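Local coordinates for protein serpin 2 (Anopheles gambiae, PDB 3PZF) that inhibits clip-domain serine proteases as a serpin, forming a covalent complex with CLIPB9, and thereby restrains the melanization immune response in mosquito hemolymph, at residues E278-F290 with G364-F376. Residues are numbered along the deposited sequence; the frame is centred on the assembly and turned at random. Where two conformers were deposited one is given.
Sequences ENEVNVTLPKFKF and GVQIFNANRPFIF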
loop_
_atom_site.group_PDB
_atom_site.type_symbol
_atom_site.label_atom_id
_atom_site.label_comp_id
_atom_site.label_asym_id
_atom_site.label_seq_id
_atom_site.Cartn_x
_atom_site.Cartn_y
_atom_site.Cartn_z
ATOM N N GLU A 278 -12.751 22.676 1.277
ATOM C CA GLU A 278 -13.421 22.463 2.560
ATOM C C GLU A 278 -14.905 22.769 2.476
ATOM O O GLU A 278 -15.324 23.888 2.118
ATOM C CB GLU A 278 -12.807 23.335 3.654
ATOM C CG GLU A 278 -11.489 22.846 4.190
ATOM C CD GLU A 278 -11.214 23.379 5.583
ATOM O OE1 GLU A 278 -12.162 23.904 6.218
ATOM O OE2 GLU A 278 -10.056 23.275 6.040
ATOM N N ASN A 279 -15.703 21.777 2.855
ATOM C CA ASN A 279 -17.164 21.886 2.841
ATOM C C ASN A 279 -17.727 21.337 4.165
ATOM O O ASN A 279 -17.072 20.531 4.838
ATOM C CB ASN A 279 -17.742 21.009 1.723
ATOM C CG ASN A 279 -17.654 21.641 0.349
ATOM O OD1 ASN A 279 -16.698 21.407 -0.420
ATOM N ND2 ASN A 279 -18.685 22.397 0.000
ATOM N N GLU A 280 -18.943 21.736 4.530
ATOM C CA GLU A 280 -19.656 21.021 5.584
ATOM C C GLU A 280 -20.127 19.712 4.971
ATOM O O GLU A 280 -20.765 19.735 3.924
ATOM C CB GLU A 280 -20.854 21.840 6.055
ATOM C CG GLU A 280 -20.556 22.705 7.255
ATOM C CD GLU A 280 -20.428 21.878 8.523
ATOM O OE1 GLU A 280 -21.161 20.868 8.652
ATOM O OE2 GLU A 280 -19.592 22.229 9.384
ATOM N N VAL A 281 -19.812 18.569 5.591
ATOM C CA VAL A 281 -20.193 17.292 5.005
ATOM C C VAL A 281 -20.720 16.385 6.093
ATOM O O VAL A 281 -20.147 16.326 7.174
ATOM C CB VAL A 281 -19.003 16.562 4.360
ATOM C CG1 VAL A 281 -19.479 15.313 3.559
ATOM C CG2 VAL A 281 -18.202 17.520 3.474
ATOM N N ASN A 282 -21.811 15.695 5.803
ATOM C CA ASN A 282 -22.261 14.609 6.677
ATOM C C ASN A 282 -21.722 13.305 6.117
ATOM O O ASN A 282 -22.062 12.928 4.989
ATOM C CB ASN A 282 -23.781 14.532 6.782
ATOM C CG ASN A 282 -24.213 13.480 7.805
ATOM O OD1 ASN A 282 -24.236 12.293 7.506
ATOM N ND2 ASN A 282 -24.518 13.922 9.018
ATOM N N VAL A 283 -20.854 12.652 6.890
ATOM C CA VAL A 283 -20.088 11.506 6.438
ATOM C C VAL A 283 -20.602 10.263 7.124
ATOM O O VAL A 283 -20.666 10.222 8.356
ATOM C CB VAL A 283 -18.591 11.637 6.846
ATOM C CG1 VAL A 283 -17.806 10.361 6.503
ATOM C CG2 VAL A 283 -17.959 12.867 6.171
ATOM N N THR A 284 -20.995 9.276 6.317
ATOM C CA THR A 284 -21.328 7.934 6.817
ATOM C C THR A 284 -20.376 6.933 6.163
ATOM O O THR A 284 -20.298 6.885 4.926
ATOM C CB THR A 284 -22.782 7.530 6.433
ATOM O OG1 THR A 284 -23.705 8.459 6.996
ATOM C CG2 THR A 284 -23.123 6.105 6.979
ATOM N N LEU A 285 -19.669 6.149 6.986
ATOM C CA LEU A 285 -18.690 5.166 6.509
ATOM C C LEU A 285 -18.919 3.860 7.236
ATOM O O LEU A 285 -19.230 3.865 8.439
ATOM C CB LEU A 285 -17.266 5.589 6.811
ATOM C CG LEU A 285 -16.731 6.761 5.966
ATOM C CD1 LEU A 285 -15.387 7.144 6.546
ATOM C CD2 LEU A 285 -16.574 6.313 4.523
ATOM N N PRO A 286 -18.757 2.748 6.516
ATOM C CA PRO A 286 -18.834 1.460 7.207
ATOM C C PRO A 286 -17.502 1.185 7.877
ATOM O O PRO A 286 -16.456 1.499 7.294
ATOM C CB PRO A 286 -19.073 0.461 6.071
ATOM C CG PRO A 286 -18.415 1.099 4.863
ATOM C CD PRO A 286 -18.597 2.600 5.056
ATOM N N LYS A 287 -17.521 0.634 9.074
ATOM C CA LYS A 287 -16.286 0.244 9.730
ATOM C C LYS A 287 -15.770 -1.037 9.068
ATOM O O LYS A 287 -16.556 -1.853 8.570
ATOM C CB LYS A 287 -16.526 0.055 11.231
ATOM C CG LYS A 287 -16.858 1.390 11.930
ATOM C CD LYS A 287 -16.981 1.271 13.434
ATOM C CE LYS A 287 -18.367 0.757 13.838
ATOM N NZ LYS A 287 -18.539 0.656 15.326
ATOM N N PHE A 288 -14.448 -1.200 9.037
ATOM C CA PHE A 288 -13.881 -2.434 8.497
ATOM C C PHE A 288 -12.540 -2.742 9.107
ATOM O O PHE A 288 -11.801 -1.845 9.540
ATOM C CB PHE A 288 -13.797 -2.410 6.960
ATOM C CG PHE A 288 -13.048 -1.210 6.381
ATOM C CD1 PHE A 288 -13.743 -0.107 5.853
ATOM C CD2 PHE A 288 -11.658 -1.200 6.345
ATOM C CE1 PHE A 288 -13.046 0.994 5.281
ATOM C CE2 PHE A 288 -10.958 -0.102 5.800
ATOM C CZ PHE A 288 -11.658 1.002 5.272
ATOM N N LYS A 289 -12.252 -4.039 9.166
ATOM C CA LYS A 289 -10.967 -4.537 9.606
ATOM C C LYS A 289 -10.639 -5.782 8.792
ATOM O O LYS A 289 -11.359 -6.783 8.852
ATOM C CB LYS A 289 -11.041 -4.898 11.090
ATOM C CG LYS A 289 -9.768 -5.554 11.634
ATOM C CD LYS A 289 -9.877 -5.819 13.111
ATOM C CE LYS A 289 -8.528 -6.259 13.687
ATOM N NZ LYS A 289 -8.592 -6.477 15.167
ATOM N N PHE A 290 -9.545 -5.744 8.030
ATOM C CA PHE A 290 -9.187 -6.903 7.219
ATOM C C PHE A 290 -7.722 -6.836 6.815
ATOM O O PHE A 290 -7.031 -5.839 7.039
ATOM C CB PHE A 290 -10.069 -6.995 5.949
ATOM C CG PHE A 290 -9.776 -5.921 4.887
ATOM C CD1 PHE A 290 -8.952 -6.176 3.786
ATOM C CD2 PHE A 290 -10.382 -4.666 4.970
ATOM C CE1 PHE A 290 -8.710 -5.192 2.813
ATOM C CE2 PHE A 290 -10.134 -3.675 4.026
ATOM C CZ PHE A 290 -9.311 -3.932 2.932
ATOM N N GLY A 364 -25.969 24.343 4.317
ATOM C CA GLY A 364 -25.552 23.719 3.074
ATOM C C GLY A 364 -24.758 22.427 3.174
ATOM O O GLY A 364 -23.823 22.228 2.418
ATOM N N VAL A 365 -25.147 21.515 4.056
ATOM C CA VAL A 365 -24.360 20.283 4.231
ATOM C C VAL A 365 -24.411 19.321 3.028
ATOM O O VAL A 365 -25.481 18.986 2.541
ATOM C CB VAL A 365 -24.833 19.523 5.483
ATOM C CG1 VAL A 365 -23.932 18.336 5.750
ATOM C CG2 VAL A 365 -24.843 20.456 6.693
ATOM N N GLN A 366 -23.251 18.816 2.611
ATOM C CA GLN A 366 -23.171 17.855 1.518
ATOM C C GLN A 366 -23.245 16.478 2.185
ATOM O O GLN A 366 -22.825 16.342 3.318
ATOM C CB GLN A 366 -21.832 17.971 0.780
ATOM C CG GLN A 366 -21.554 19.393 0.254
ATOM C CD GLN A 366 -22.718 19.895 -0.579
ATOM O OE1 GLN A 366 -23.458 20.818 -0.183
ATOM N NE2 GLN A 366 -22.926 19.255 -1.720
ATOM N N ILE A 367 -23.762 15.473 1.498
ATOM C CA ILE A 367 -23.939 14.147 2.111
ATOM C C ILE A 367 -23.060 13.141 1.416
ATOM O O ILE A 367 -23.172 12.969 0.214
ATOM C CB ILE A 367 -25.394 13.643 1.981
ATOM C CG1 ILE A 367 -26.357 14.612 2.663
ATOM C CG2 ILE A 367 -25.527 12.216 2.555
ATOM C CD1 ILE A 367 -26.091 14.788 4.120
ATOM N N PHE A 368 -22.203 12.454 2.184
ATOM C CA PHE A 368 -21.315 11.428 1.655
ATOM C C PHE A 368 -21.704 10.152 2.406
ATOM O O PHE A 368 -21.410 10.024 3.581
ATOM C CB PHE A 368 -19.864 11.776 1.983
ATOM C CG PHE A 368 -18.840 10.808 1.431
ATOM C CD1 PHE A 368 -18.233 11.059 0.212
ATOM C CD2 PHE A 368 -18.445 9.668 2.147
ATOM C CE1 PHE A 368 -17.246 10.190 -0.296
ATOM C CE2 PHE A 368 -17.459 8.818 1.632
ATOM C CZ PHE A 368 -16.893 9.079 0.404
ATOM N N ASN A 369 -22.384 9.241 1.733
ATOM C CA ASN A 369 -22.940 8.069 2.411
ATOM C C ASN A 369 -22.435 6.822 1.731
ATOM O O ASN A 369 -23.000 6.388 0.722
ATOM C CB ASN A 369 -24.480 8.113 2.404
ATOM C CG ASN A 369 -25.117 6.898 3.102
ATOM O OD1 ASN A 369 -24.444 6.062 3.734
ATOM N ND2 ASN A 369 -26.437 6.794 2.974
ATOM N N ALA A 370 -21.337 6.277 2.259
ATOM C CA ALA A 370 -20.645 5.166 1.617
ATOM C C ALA A 370 -21.301 3.821 1.974
ATOM O O ALA A 370 -20.729 3.039 2.717
ATOM C CB ALA A 370 -19.151 5.146 2.046
ATOM N N ASN A 371 -22.500 3.578 1.460
ATOM C CA ASN A 371 -23.161 2.284 1.678
ATOM C C ASN A 371 -23.111 1.414 0.412
ATOM O O ASN A 371 -23.970 0.566 0.191
ATOM C CB ASN A 371 -24.595 2.505 2.152
ATOM C CG ASN A 371 -25.475 3.126 1.081
ATOM O OD1 ASN A 371 -24.989 3.600 0.050
ATOM N ND2 ASN A 371 -26.786 3.151 1.339
ATOM N N ARG A 372 -22.100 1.650 -0.414
ATOM C CA ARG A 372 -21.805 0.796 -1.559
ATOM C C ARG A 372 -20.279 0.798 -1.756
ATOM O O ARG A 372 -19.594 1.510 -1.060
ATOM C CB ARG A 372 -22.521 1.277 -2.811
ATOM C CG ARG A 372 -22.206 2.670 -3.181
ATOM C CD ARG A 372 -23.136 3.180 -4.284
ATOM N NE ARG A 372 -22.786 4.574 -4.485
ATOM C CZ ARG A 372 -23.386 5.582 -3.869
ATOM N NH1 ARG A 372 -24.439 5.354 -3.081
ATOM N NH2 ARG A 372 -22.957 6.815 -4.063
ATOM N N PRO A 373 -19.761 -0.032 -2.668
ATOM C CA PRO A 373 -18.293 -0.199 -2.706
ATOM C C PRO A 373 -17.544 1.101 -3.037
ATOM O O PRO A 373 -18.062 1.982 -3.728
ATOM C CB PRO A 373 -18.085 -1.230 -3.827
ATOM C CG PRO A 373 -19.309 -2.123 -3.717
ATOM C CD PRO A 373 -20.449 -1.073 -3.450
ATOM N N PHE A 374 -16.339 1.223 -2.499
ATOM C CA PHE A 374 -15.561 2.446 -2.705
ATOM C C PHE A 374 -14.094 2.144 -2.639
ATOM O O PHE A 374 -13.697 1.056 -2.218
ATOM C CB PHE A 374 -15.942 3.492 -1.642
ATOM C CG PHE A 374 -15.761 3.027 -0.208
ATOM C CD1 PHE A 374 -16.833 2.451 0.496
ATOM C CD2 PHE A 374 -14.554 3.206 0.450
ATOM C CE1 PHE A 374 -16.693 2.070 1.803
ATOM C CE2 PHE A 374 -14.395 2.819 1.775
ATOM C CZ PHE A 374 -15.483 2.223 2.456
ATOM N N ILE A 375 -13.298 3.123 -3.090
ATOM C CA ILE A 375 -11.834 3.045 -3.097
ATOM C C ILE A 375 -11.340 3.930 -1.979
ATOM O O ILE A 375 -11.965 4.938 -1.682
ATOM C CB ILE A 375 -11.328 3.586 -4.448
ATOM C CG1 ILE A 375 -11.873 2.677 -5.567
ATOM C CG2 ILE A 375 -9.746 3.725 -4.465
ATOM C CD1 ILE A 375 -11.984 3.353 -6.961
ATOM N N PHE A 376 -10.240 3.558 -1.329
ATOM C CA PHE A 376 -9.615 4.444 -0.368
ATOM C C PHE A 376 -8.098 4.387 -0.535
ATOM O O PHE A 376 -7.560 3.435 -1.134
ATOM C CB PHE A 376 -10.002 4.070 1.062
ATOM C CG PHE A 376 -9.523 2.703 1.485
ATOM C CD1 PHE A 376 -10.340 1.570 1.328
ATOM C CD2 PHE A 376 -8.266 2.541 2.069
ATOM C CE1 PHE A 376 -9.881 0.300 1.703
ATOM C CE2 PHE A 376 -7.811 1.267 2.456
ATOM C CZ PHE A 376 -8.626 0.151 2.272
#
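Val281 to Thr284 pair in parallel with Gln366 to Asn369, where strand 366-369, which follows the serpin reactive-center loop, is added alongside strand 278-286 as the edge strand of beta-sheet C. Five backbone hydrogen bonds tie the two strands, beginning with Gln366 N to Glu280 O (3.0 Å) and ending with Ala370 N to Thr284 O. Between them, Asn282 donates its backbone N-H to Gln366 O (2.8 Å) and accepts from Phe368 N, so both its backbone polar atoms serve the one neighboring strand; Val365 CG1 packs on the same Asn282 N (3.4 Å). On the face shared by Val281, Val283 and Phe368, the phenyl group is aimed inward by CG standing anti to the backbone N (chi1 -178°). Val281 CG1 rests against Phe368 CB, while Leu285 CD2 abuts the ring edge at CE2 (3.9 Å) and also touches Ala370 CB. The face bearing Asn282 and Thr284 is more polar: Asn369 runs alongside Thr284, its OD1 against Thr284 CB and CG2 (3.5 Å each). Asn282 ND2 hydrogen-bonds Asn219 OD1 of strand 211-227, which flanks strand 278-286 on its other side and pairs with the backbones of Val281 and Val283.

Beyond Ala370, the center of an inverse gamma turn, the chains diverge, and aromatic rings span the gap between strands 288-290 and 374-376. Pro286 CG meets the edge of Phe374 at CE1 (3.6 Å), with Phe288 CE1 at the same ring's edge. The Phe288 and Phe376 rings are tilted 29° to each other and offset, centroids 5.3 Å apart, with little face-on overlap. Ile392 of strand 386-392 touches Phe288, Phe290, Phe374 and Phe376, joining this cluster to the neighboring strand. Phe288 CZ sits over the outer part of one Phe376 face, whereas Phe290 CZ reaches that ring at its edge, near CZ.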